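Long-range contacts in winged BEAN albumin 1 (PDB 1WBA), which serves as a 2S-type storage protein of winged bean seeds and belongs to the Kunitz-type protease inhibitor family: residues H87-Q98 with L104-V114; G138-I146 with L156-L165. All coordinates share one frame; numbering follows the deposited sequence.

Contact 1. Residues H87-Q98 with L104-V114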
loop_
_atom_site.group_PDB
_atom_site.type_symbol
_atom_site.label_atom_id
_atom_site.label_comp_id
_atom_site.label_asym_id
_atom_site.label_seq_id
_atom_site.Cartn_x
_atom_site.Cartn_y
_atom_site.Cartn_z
ATOM N N HIS A 87 2.620 -14.363 3.200
ATOM C CA HIS A 87 3.154 -13.703 2.016
ATOM C C HIS A 87 4.452 -12.982 2.294
ATOM O O HIS A 87 4.707 -11.916 1.744
ATOM C CB HIS A 87 2.130 -12.707 1.473
ATOM C CG HIS A 87 0.762 -13.285 1.313
ATOM N ND1 HIS A 87 0.451 -14.204 0.333
ATOM C CD2 HIS A 87 -0.363 -13.130 2.048
ATOM C CE1 HIS A 87 -0.803 -14.595 0.474
ATOM N NE2 HIS A 87 -1.320 -13.954 1.512
ATOM N N LYS A 88 5.303 -13.606 3.094
ATOM C CA LYS A 88 6.570 -13.017 3.452
ATOM C C LYS A 88 7.396 -12.697 2.224
ATOM O O LYS A 88 7.706 -13.563 1.413
ATOM C CB LYS A 88 7.335 -13.955 4.383
ATOM C CG LYS A 88 8.408 -13.274 5.220
ATOM C CD LYS A 88 8.842 -14.173 6.382
ATOM C CE LYS A 88 9.492 -15.465 5.873
ATOM N NZ LYS A 88 9.783 -16.488 6.943
ATOM N N GLY A 89 7.716 -11.426 2.072
ATOM C CA GLY A 89 8.516 -11.013 0.947
ATOM C C GLY A 89 7.748 -10.625 -0.297
ATOM O O GLY A 89 8.347 -10.045 -1.187
ATOM N N ASP A 90 6.452 -10.925 -0.384
ATOM C CA ASP A 90 5.685 -10.545 -1.575
ATOM C C ASP A 90 5.625 -9.025 -1.661
ATOM O O ASP A 90 5.298 -8.350 -0.694
ATOM C CB ASP A 90 4.274 -11.144 -1.557
ATOM C CG ASP A 90 4.261 -12.595 -1.985
ATOM O OD1 ASP A 90 4.910 -12.930 -3.000
ATOM O OD2 ASP A 90 3.610 -13.409 -1.309
ATOM N N VAL A 91 5.910 -8.507 -2.844
ATOM C CA VAL A 91 5.957 -7.077 -3.075
ATOM C C VAL A 91 4.656 -6.528 -3.637
ATOM O O VAL A 91 4.003 -7.177 -4.453
ATOM C CB VAL A 91 7.137 -6.767 -4.042
ATOM C CG1 VAL A 91 7.192 -5.287 -4.402
ATOM C CG2 VAL A 91 8.451 -7.213 -3.402
ATOM N N TRP A 92 4.281 -5.329 -3.213
ATOM C CA TRP A 92 3.062 -4.699 -3.723
ATOM C C TRP A 92 3.336 -4.214 -5.141
ATOM O O TRP A 92 4.410 -3.666 -5.424
ATOM C CB TRP A 92 2.717 -3.470 -2.888
ATOM C CG TRP A 92 2.189 -3.729 -1.505
ATOM C CD1 TRP A 92 2.314 -4.873 -0.745
ATOM C CD2 TRP A 92 1.396 -2.819 -0.742
ATOM N NE1 TRP A 92 1.625 -4.720 0.442
ATOM C CE2 TRP A 92 1.056 -3.476 0.471
ATOM C CE3 TRP A 92 0.933 -1.515 -0.962
ATOM C CZ2 TRP A 92 0.274 -2.856 1.459
ATOM C CZ3 TRP A 92 0.152 -0.905 0.016
ATOM C CH2 TRP A 92 -0.171 -1.580 1.213
ATOM N N SER A 93 2.361 -4.355 -6.026
ATOM C CA SER A 93 2.544 -3.888 -7.390
ATOM C C SER A 93 1.221 -3.366 -7.902
ATOM O O SER A 93 0.182 -3.635 -7.316
ATOM C CB SER A 93 3.043 -5.024 -8.304
ATOM O OG SER A 93 2.019 -5.958 -8.627
ATOM N N VAL A 94 1.271 -2.580 -8.970
ATOM C CA VAL A 94 0.066 -2.057 -9.600
ATOM C C VAL A 94 -0.071 -2.751 -10.957
ATOM O O VAL A 94 0.875 -2.800 -11.746
ATOM C CB VAL A 94 0.168 -0.539 -9.771
ATOM C CG1 VAL A 94 -0.994 0.003 -10.593
ATOM C CG2 VAL A 94 0.183 0.113 -8.388
ATOM N N VAL A 95 -1.234 -3.330 -11.204
ATOM C CA VAL A 95 -1.501 -4.034 -12.453
ATOM C C VAL A 95 -2.626 -3.314 -13.199
ATOM O O VAL A 95 -3.647 -2.952 -12.602
ATOM C CB VAL A 95 -1.904 -5.510 -12.149
ATOM C CG1 VAL A 95 -2.352 -6.251 -13.420
ATOM C CG2 VAL A 95 -0.734 -6.240 -11.472
ATOM N N ASP A 96 -2.421 -3.030 -14.480
ATOM C CA ASP A 96 -3.468 -2.366 -15.259
ATOM C C ASP A 96 -4.415 -3.486 -15.688
ATOM O O ASP A 96 -4.337 -4.033 -16.795
ATOM C CB ASP A 96 -2.883 -1.631 -16.458
ATOM C CG ASP A 96 -3.825 -0.599 -16.997
ATOM O OD1 ASP A 96 -5.034 -0.676 -16.693
ATOM O OD2 ASP A 96 -3.358 0.313 -17.699
ATOM N N PHE A 97 -5.289 -3.819 -14.754
ATOM C CA PHE A 97 -6.224 -4.927 -14.868
ATOM C C PHE A 97 -7.431 -4.715 -15.759
ATOM O O PHE A 97 -8.310 -3.903 -15.464
ATOM C CB PHE A 97 -6.659 -5.330 -13.453
ATOM C CG PHE A 97 -7.050 -6.764 -13.321
ATOM C CD1 PHE A 97 -6.083 -7.745 -13.163
ATOM C CD2 PHE A 97 -8.391 -7.130 -13.347
ATOM C CE1 PHE A 97 -6.449 -9.083 -13.026
ATOM C CE2 PHE A 97 -8.770 -8.462 -13.210
ATOM C CZ PHE A 97 -7.798 -9.443 -13.047
ATOM N N GLN A 98 -7.477 -5.468 -16.846
ATOM C CA GLN A 98 -8.594 -5.372 -17.772
ATOM C C GLN A 98 -9.782 -6.168 -17.215
ATOM O O GLN A 98 -9.620 -7.303 -16.777
ATOM C CB GLN A 98 -8.183 -5.927 -19.146
ATOM C CG GLN A 98 -9.209 -5.698 -20.254
ATOM C CD GLN A 98 -8.836 -6.430 -21.520
ATOM O OE1 GLN A 98 -8.659 -7.652 -21.506
ATOM N NE2 GLN A 98 -8.677 -5.691 -22.616
ATOM N N LEU A 104 -4.083 -2.897 -6.916
ATOM C CA LEU A 104 -2.937 -3.529 -6.268
ATOM C C LEU A 104 -3.006 -5.057 -6.275
ATOM O O LEU A 104 -4.005 -5.654 -5.876
ATOM C CB LEU A 104 -2.749 -3.030 -4.830
ATOM C CG LEU A 104 -2.587 -1.528 -4.592
ATOM C CD1 LEU A 104 -2.009 -1.313 -3.209
ATOM C CD2 LEU A 104 -1.680 -0.925 -5.613
ATOM N N LYS A 105 -1.923 -5.676 -6.726
ATOM C CA LYS A 105 -1.826 -7.123 -6.793
ATOM C C LYS A 105 -0.449 -7.528 -6.292
ATOM O O LYS A 105 0.482 -6.707 -6.253
ATOM C CB LYS A 105 -1.942 -7.600 -8.249
ATOM C CG LYS A 105 -3.239 -7.240 -8.982
ATOM C CD LYS A 105 -4.402 -8.089 -8.488
ATOM C CE LYS A 105 -5.549 -8.094 -9.510
ATOM N NZ LYS A 105 -6.734 -8.807 -8.945
ATOM N N LEU A 106 -0.312 -8.790 -5.907
ATOM C CA LEU A 106 0.994 -9.292 -5.496
ATOM C C LEU A 106 1.828 -9.261 -6.786
ATOM O O LEU A 106 1.329 -9.598 -7.866
ATOM C CB LEU A 106 0.892 -10.725 -4.968
ATOM C CG LEU A 106 0.178 -10.903 -3.624
ATOM C CD1 LEU A 106 0.424 -12.313 -3.132
ATOM C CD2 LEU A 106 0.680 -9.895 -2.603
ATOM N N ALA A 107 3.067 -8.800 -6.677
ATOM C CA ALA A 107 3.955 -8.686 -7.828
ATOM C C ALA A 107 4.432 -10.022 -8.366
ATOM O O ALA A 107 4.517 -11.002 -7.622
ATOM C CB ALA A 107 5.162 -7.840 -7.462
ATOM N N GLY A 108 4.745 -10.034 -9.659
ATOM C CA GLY A 108 5.281 -11.210 -10.320
ATOM C C GLY A 108 4.317 -12.271 -10.763
ATOM O O GLY A 108 4.745 -13.357 -11.127
ATOM N N ARG A 109 3.032 -11.961 -10.751
ATOM C CA ARG A 109 2.012 -12.927 -11.145
ATOM C C ARG A 109 1.332 -12.488 -12.442
ATOM O O ARG A 109 1.172 -13.285 -13.358
ATOM C CB ARG A 109 0.974 -13.101 -10.030
ATOM C CG ARG A 109 1.543 -13.124 -8.611
ATOM C CD ARG A 109 2.432 -14.328 -8.359
ATOM N NE ARG A 109 2.250 -14.863 -7.007
ATOM C CZ ARG A 109 2.816 -14.381 -5.898
ATOM N NH1 ARG A 109 3.631 -13.329 -5.942
ATOM N NH2 ARG A 109 2.558 -14.961 -4.729
ATOM N N TYR A 110 0.933 -11.226 -12.523
ATOM C CA TYR A 110 0.298 -10.687 -13.724
ATOM C C TYR A 110 1.344 -10.037 -14.590
ATOM O O TYR A 110 2.256 -9.379 -14.081
ATOM C CB TYR A 110 -0.754 -9.651 -13.364
ATOM C CG TYR A 110 -1.966 -10.278 -12.742
ATOM C CD1 TYR A 110 -2.895 -10.943 -13.532
ATOM C CD2 TYR A 110 -2.185 -10.210 -11.370
ATOM C CE1 TYR A 110 -4.004 -11.525 -12.983
ATOM C CE2 TYR A 110 -3.301 -10.793 -10.798
ATOM C CZ TYR A 110 -4.204 -11.444 -11.615
ATOM O OH TYR A 110 -5.311 -12.031 -11.077
ATOM N N PRO A 111 1.221 -10.182 -15.915
ATOM C CA PRO A 111 2.222 -9.567 -16.785
ATOM C C PRO A 111 2.072 -8.052 -16.950
ATOM O O PRO A 111 3.067 -7.352 -17.153
ATOM C CB PRO A 111 2.022 -10.319 -18.104
ATOM C CG PRO A 111 0.530 -10.589 -18.117
ATOM C CD PRO A 111 0.266 -11.005 -16.690
ATOM N N ASN A 112 0.848 -7.551 -16.833
ATOM C CA ASN A 112 0.564 -6.119 -17.019
ATOM C C ASN A 112 0.790 -5.181 -15.819
ATOM O O ASN A 112 -0.087 -4.391 -15.452
ATOM C CB ASN A 112 -0.843 -5.904 -17.640
ATOM C CG ASN A 112 -1.929 -6.841 -17.054
ATOM O OD1 ASN A 112 -1.629 -7.897 -16.472
ATOM N ND2 ASN A 112 -3.195 -6.464 -17.241
ATOM N N GLN A 113 1.985 -5.252 -15.233
ATOM C CA GLN A 113 2.344 -4.410 -14.092
ATOM C C GLN A 113 2.835 -3.054 -14.564
ATOM O O GLN A 113 3.499 -2.942 -15.601
ATOM C CB GLN A 113 3.424 -5.074 -13.241
ATOM C CG GLN A 113 2.915 -6.203 -12.382
ATOM C CD GLN A 113 4.012 -6.940 -11.631
ATOM O OE1 GLN A 113 3.834 -8.087 -11.257
ATOM N NE2 GLN A 113 5.136 -6.274 -11.384
ATOM N N VAL A 114 2.514 -2.029 -13.790
ATOM C CA VAL A 114 2.903 -0.660 -14.078
ATOM C C VAL A 114 4.168 -0.321 -13.288
ATOM O O VAL A 114 4.195 -0.488 -12.068
ATOM C CB VAL A 114 1.779 0.297 -13.647
ATOM C CG1 VAL A 114 2.144 1.758 -13.999
ATOM C CG2 VAL A 114 0.465 -0.132 -14.296
HETATM O O HOH W 1 5.757 -10.652 -5.086
HETATM O O HOH W 2 3.916 -1.901 -9.868
#
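Phe97, Lys105 and Tyr110 form a small aromatic and charged cluster at one end of the contact. The edge of the Phe97 ring, at CE1, is turned toward the face of Tyr110 in a T-shaped stack with the planes at 90° and the centroids 5.2 Å apart. Over one face of Phe97 comes the ammonium of Lys105, a cation-pi contact with NZ 4.3 Å from the ring centroid. A bend at chi2 (-74°) turns the lysine chain toward that ring, with CB and CG lying against Val95 CG2. Glu38 ties the cluster together, pairing with Lys105 NZ and accepting from Tyr110 OH.

At the other end Arg109 NH1 makes a salt bridge to Asp90 OD1 (3.2 Å), reaching it from above the carboxylate plane. The same NH1 also donates to Ala107 O, so two acceptors in the guanidinium plane hold its orientation. A water joins Asp90 OD1, Val91 N and Ala107 O.

Between these ends run the backbone bonds. Ala107 N donates to Val91 O and Lys105 N to Ser93 O (3.0 Å), with a weak return bond from Ser93 N to Lys105 O. On the far side of strand 92-97, Val114 N donates to Val94 O (2.7 Å) and Asp96 N to Asn112 O. A side-chain bond adds to these: Ser93 OG donates to Lys105 O (2.9 Å) from well above the carbonyl plane.

Apolar packing turns inward: Leu104 CD1 touches Trp92 CE3, and Leu104 CD2 presses on Val94 CG2 at a tight 3.5 Å.

Strand 92-97 is thus the middle strand of a small antiparallel sheet, paired with 103-106 as a beta hairpin and with 113-114 as a short, weakly bonded third strand, consistent with one element of the beta-trefoil fold of Kunitz-type inhibitors.

Contact 2. Residues G138-I146 with L156-L165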
loop_
_atom_site.group_PDB
_atom_site.type_symbol
_atom_site.label_atom_id
_atom_site.label_comp_id
_atom_site.label_asym_id
_atom_site.label_seq_id
_atom_site.Cartn_x
_atom_site.Cartn_y
_atom_site.Cartn_z
ATOM N N GLY A 138 7.542 8.423 -15.177
ATOM C CA GLY A 138 7.210 9.397 -16.209
ATOM C C GLY A 138 5.751 9.820 -16.294
ATOM O O GLY A 138 5.277 10.216 -17.362
ATOM N N SER A 139 5.056 9.816 -15.163
ATOM C CA SER A 139 3.652 10.176 -15.149
ATOM C C SER A 139 3.281 10.779 -13.784
ATOM O O SER A 139 3.990 10.577 -12.791
ATOM C CB SER A 139 2.826 8.916 -15.445
ATOM O OG SER A 139 1.437 9.177 -15.548
ATOM N N PRO A 140 2.222 11.615 -13.747
ATOM C CA PRO A 140 1.816 12.215 -12.471
ATOM C C PRO A 140 1.342 11.112 -11.518
ATOM O O PRO A 140 0.921 10.041 -11.950
ATOM C CB PRO A 140 0.654 13.133 -12.869
ATOM C CG PRO A 140 0.939 13.463 -14.306
ATOM C CD PRO A 140 1.400 12.131 -14.857
ATOM N N CYS A 141 1.377 11.395 -10.226
ATOM C CA CYS A 141 0.973 10.429 -9.215
ATOM C C CYS A 141 -0.539 10.304 -9.085
ATOM O O CYS A 141 -1.282 11.277 -9.297
ATOM C CB CYS A 141 1.583 10.816 -7.868
ATOM S SG CYS A 141 3.390 10.968 -7.923
ATOM N N LYS A 142 -0.986 9.119 -8.683
ATOM C CA LYS A 142 -2.398 8.833 -8.521
ATOM C C LYS A 142 -2.680 8.421 -7.093
ATOM O O LYS A 142 -1.806 7.882 -6.399
ATOM C CB LYS A 142 -2.796 7.702 -9.459
ATOM C CG LYS A 142 -2.414 7.977 -10.886
ATOM C CD LYS A 142 -2.745 6.844 -11.822
ATOM C CE LYS A 142 -2.505 7.306 -13.245
ATOM N NZ LYS A 142 -2.857 6.278 -14.242
ATOM N N ASN A 143 -3.914 8.644 -6.666
ATOM C CA ASN A 143 -4.322 8.283 -5.320
ATOM C C ASN A 143 -4.643 6.813 -5.231
ATOM O O ASN A 143 -4.976 6.172 -6.238
ATOM C CB ASN A 143 -5.584 9.033 -4.936
ATOM C CG ASN A 143 -5.348 10.495 -4.765
ATOM O OD1 ASN A 143 -4.474 10.912 -4.001
ATOM N ND2 ASN A 143 -6.120 11.294 -5.474
ATOM N N ILE A 144 -4.524 6.280 -4.025
ATOM C CA ILE A 144 -4.882 4.892 -3.784
ATOM C C ILE A 144 -6.145 4.932 -2.930
ATOM O O ILE A 144 -6.149 5.515 -1.842
ATOM C CB ILE A 144 -3.747 4.105 -3.093
ATOM C CG1 ILE A 144 -2.536 4.031 -4.046
ATOM C CG2 ILE A 144 -4.234 2.685 -2.708
ATOM C CD1 ILE A 144 -1.273 3.497 -3.420
ATOM N N GLY A 145 -7.223 4.356 -3.452
ATOM C CA GLY A 145 -8.477 4.345 -2.731
ATOM C C GLY A 145 -9.081 2.953 -2.713
ATOM O O GLY A 145 -8.448 1.979 -3.121
ATOM N N ILE A 146 -10.328 2.877 -2.279
ATOM C CA ILE A 146 -11.052 1.623 -2.176
ATOM C C ILE A 146 -12.168 1.543 -3.209
ATOM O O ILE A 146 -12.784 2.550 -3.546
ATOM C CB ILE A 146 -11.702 1.505 -0.768
ATOM C CG1 ILE A 146 -10.624 1.379 0.299
ATOM C CG2 ILE A 146 -12.667 0.321 -0.698
ATOM C CD1 ILE A 146 -9.836 0.124 0.190
ATOM N N LEU A 156 -7.994 -2.299 -3.406
ATOM C CA LEU A 156 -7.216 -1.068 -3.363
ATOM C C LEU A 156 -6.963 -0.717 -4.820
ATOM O O LEU A 156 -6.307 -1.467 -5.543
ATOM C CB LEU A 156 -5.899 -1.287 -2.616
ATOM C CG LEU A 156 -6.002 -1.495 -1.100
ATOM C CD1 LEU A 156 -4.634 -1.506 -0.490
ATOM C CD2 LEU A 156 -6.775 -0.394 -0.475
ATOM N N VAL A 157 -7.560 0.382 -5.264
ATOM C CA VAL A 157 -7.430 0.825 -6.645
ATOM C C VAL A 157 -6.619 2.119 -6.772
ATOM O O VAL A 157 -6.516 2.910 -5.827
ATOM C CB VAL A 157 -8.803 0.976 -7.324
ATOM C CG1 VAL A 157 -9.567 -0.340 -7.232
ATOM C CG2 VAL A 157 -9.604 2.087 -6.689
ATOM N N VAL A 158 -6.048 2.328 -7.950
ATOM C CA VAL A 158 -5.223 3.497 -8.198
ATOM C C VAL A 158 -5.812 4.377 -9.299
ATOM O O VAL A 158 -6.013 3.924 -10.427
ATOM C CB VAL A 158 -3.781 3.064 -8.610
ATOM C CG1 VAL A 158 -2.878 4.272 -8.847
ATOM C CG2 VAL A 158 -3.173 2.174 -7.542
ATOM N N SER A 159 -6.120 5.622 -8.964
ATOM C CA SER A 159 -6.619 6.558 -9.950
ATOM C C SER A 159 -6.518 7.983 -9.433
ATOM O O SER A 159 -6.386 8.219 -8.225
ATOM C CB SER A 159 -8.056 6.232 -10.385
ATOM O OG SER A 159 -9.020 6.770 -9.510
ATOM N N TYR A 160 -6.513 8.924 -10.373
ATOM C CA TYR A 160 -6.449 10.353 -10.064
ATOM C C TYR A 160 -7.676 10.753 -9.253
ATOM O O TYR A 160 -7.619 11.618 -8.387
ATOM C CB TYR A 160 -6.474 11.168 -11.369
ATOM C CG TYR A 160 -5.247 11.049 -12.240
ATOM C CD1 TYR A 160 -3.968 11.183 -11.698
ATOM C CD2 TYR A 160 -5.363 10.844 -13.619
ATOM C CE1 TYR A 160 -2.839 11.119 -12.495
ATOM C CE2 TYR A 160 -4.232 10.785 -14.433
ATOM C CZ TYR A 160 -2.972 10.922 -13.859
ATOM O OH TYR A 160 -1.838 10.859 -14.640
ATOM N N GLN A 161 -8.779 10.073 -9.527
ATOM C CA GLN A 161 -10.048 10.389 -8.898
ATOM C C GLN A 161 -10.451 9.580 -7.669
ATOM O O GLN A 161 -11.510 9.828 -7.086
ATOM C CB GLN A 161 -11.147 10.368 -9.976
ATOM N N SER A 162 -9.605 8.647 -7.246
ATOM C CA SER A 162 -9.929 7.848 -6.068
ATOM C C SER A 162 -9.876 8.707 -4.818
ATOM O O SER A 162 -8.987 9.547 -4.678
ATOM C CB SER A 162 -8.948 6.680 -5.896
ATOM O OG SER A 162 -9.106 5.715 -6.923
ATOM N N ASP A 163 -10.858 8.520 -3.941
ATOM C CA ASP A 163 -10.903 9.227 -2.671
ATOM C C ASP A 163 -9.819 8.471 -1.896
ATOM O O ASP A 163 -9.920 7.266 -1.725
ATOM C CB ASP A 163 -12.287 9.040 -2.043
ATOM C CG ASP A 163 -12.434 9.742 -0.708
ATOM O OD1 ASP A 163 -11.895 10.862 -0.551
ATOM O OD2 ASP A 163 -13.103 9.162 0.179
ATOM N N PRO A 164 -8.750 9.159 -1.473
ATOM C CA PRO A 164 -7.642 8.540 -0.738
ATOM C C PRO A 164 -8.038 7.774 0.510
ATOM O O PRO A 164 -8.879 8.224 1.285
ATOM C CB PRO A 164 -6.772 9.735 -0.352
ATOM C CG PRO A 164 -7.133 10.791 -1.360
ATOM C CD PRO A 164 -8.600 10.624 -1.499
ATOM N N LEU A 165 -7.451 6.599 0.690
ATOM C CA LEU A 165 -7.698 5.796 1.876
ATOM C C LEU A 165 -6.762 6.447 2.905
ATOM O O LEU A 165 -5.570 6.583 2.651
ATOM C CB LEU A 165 -7.247 4.352 1.619
ATOM C CG LEU A 165 -7.705 3.149 2.466
ATOM C CD1 LEU A 165 -6.636 2.070 2.356
ATOM C CD2 LEU A 165 -7.938 3.490 3.922
HETATM O O HOH W 3 -5.637 4.764 -13.171
HETATM O O HOH W 4 -4.181 5.957 0.393
HETATM O O HOH W 5 -11.331 5.063 -0.680
#
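This is an antiparallel beta hairpin contact, strand 142-148 against 154-159; 142-148 also pairs with 130-136 and 154-159 with 45-48, which sets the hairpin inside the larger antiparallel sheet of the Kunitz-type beta-trefoil. Gly145 and Val157 form a hydrogen-bonded pair, Gly145 N to Val157 O at 2.9 Å and Val157 N to Gly145 O at 2.8 Å. Ser159 N donates to Asn143 O, while the return bond from Asn143 N is weak. The chain after the second strand folds back, adding Leu165 N to Ile144 O (3.0 Å), and Asp163 O and the Ser162 side chain occupy the place a side chain on Gly145 would need.

Tyr160 closes the open end of the hairpin. Lys142, extended beyond CG, sets CE over one ring face, 4.0 Å from the centroid as a CH-pi contact, and CG against CE1, while CD lies against Val158 CG1. Cys141, disulfide-bonded to Cys135, has its O at the ring edge. Inward, Ile144 CG1 and Val158 CG2 lie side by side at 4.0 Å.

Lys142 therefore holds the ring through its carbons, while NZ is turned to a water, weakly bonded, that donates to Val158 O.

Contact 1 comes first along the chain and closes before contact 2 begins; their centres lie about 16 Å apart. Each rests on a beta hairpin, 92-97 with 103-106 and 142-148 with 154-159. The hairpins meet where Leu104 N lies 3.0 Å from Leu156 O, probably as a hydrogen bond, and where Val158 CG2 packs against both Leu104 CD2 and Val94 CG2. Strand 130-136 is common ground: Trp92 from contact 1 and Ile144 from contact 2 both touch Leu132, and Val94 touches Phe134. Two hairpins that follow one another along the chain, with strands 113-114, 116-122 and 130-136 between them, thereby share one apolar interior, consistent with a beta-trefoil.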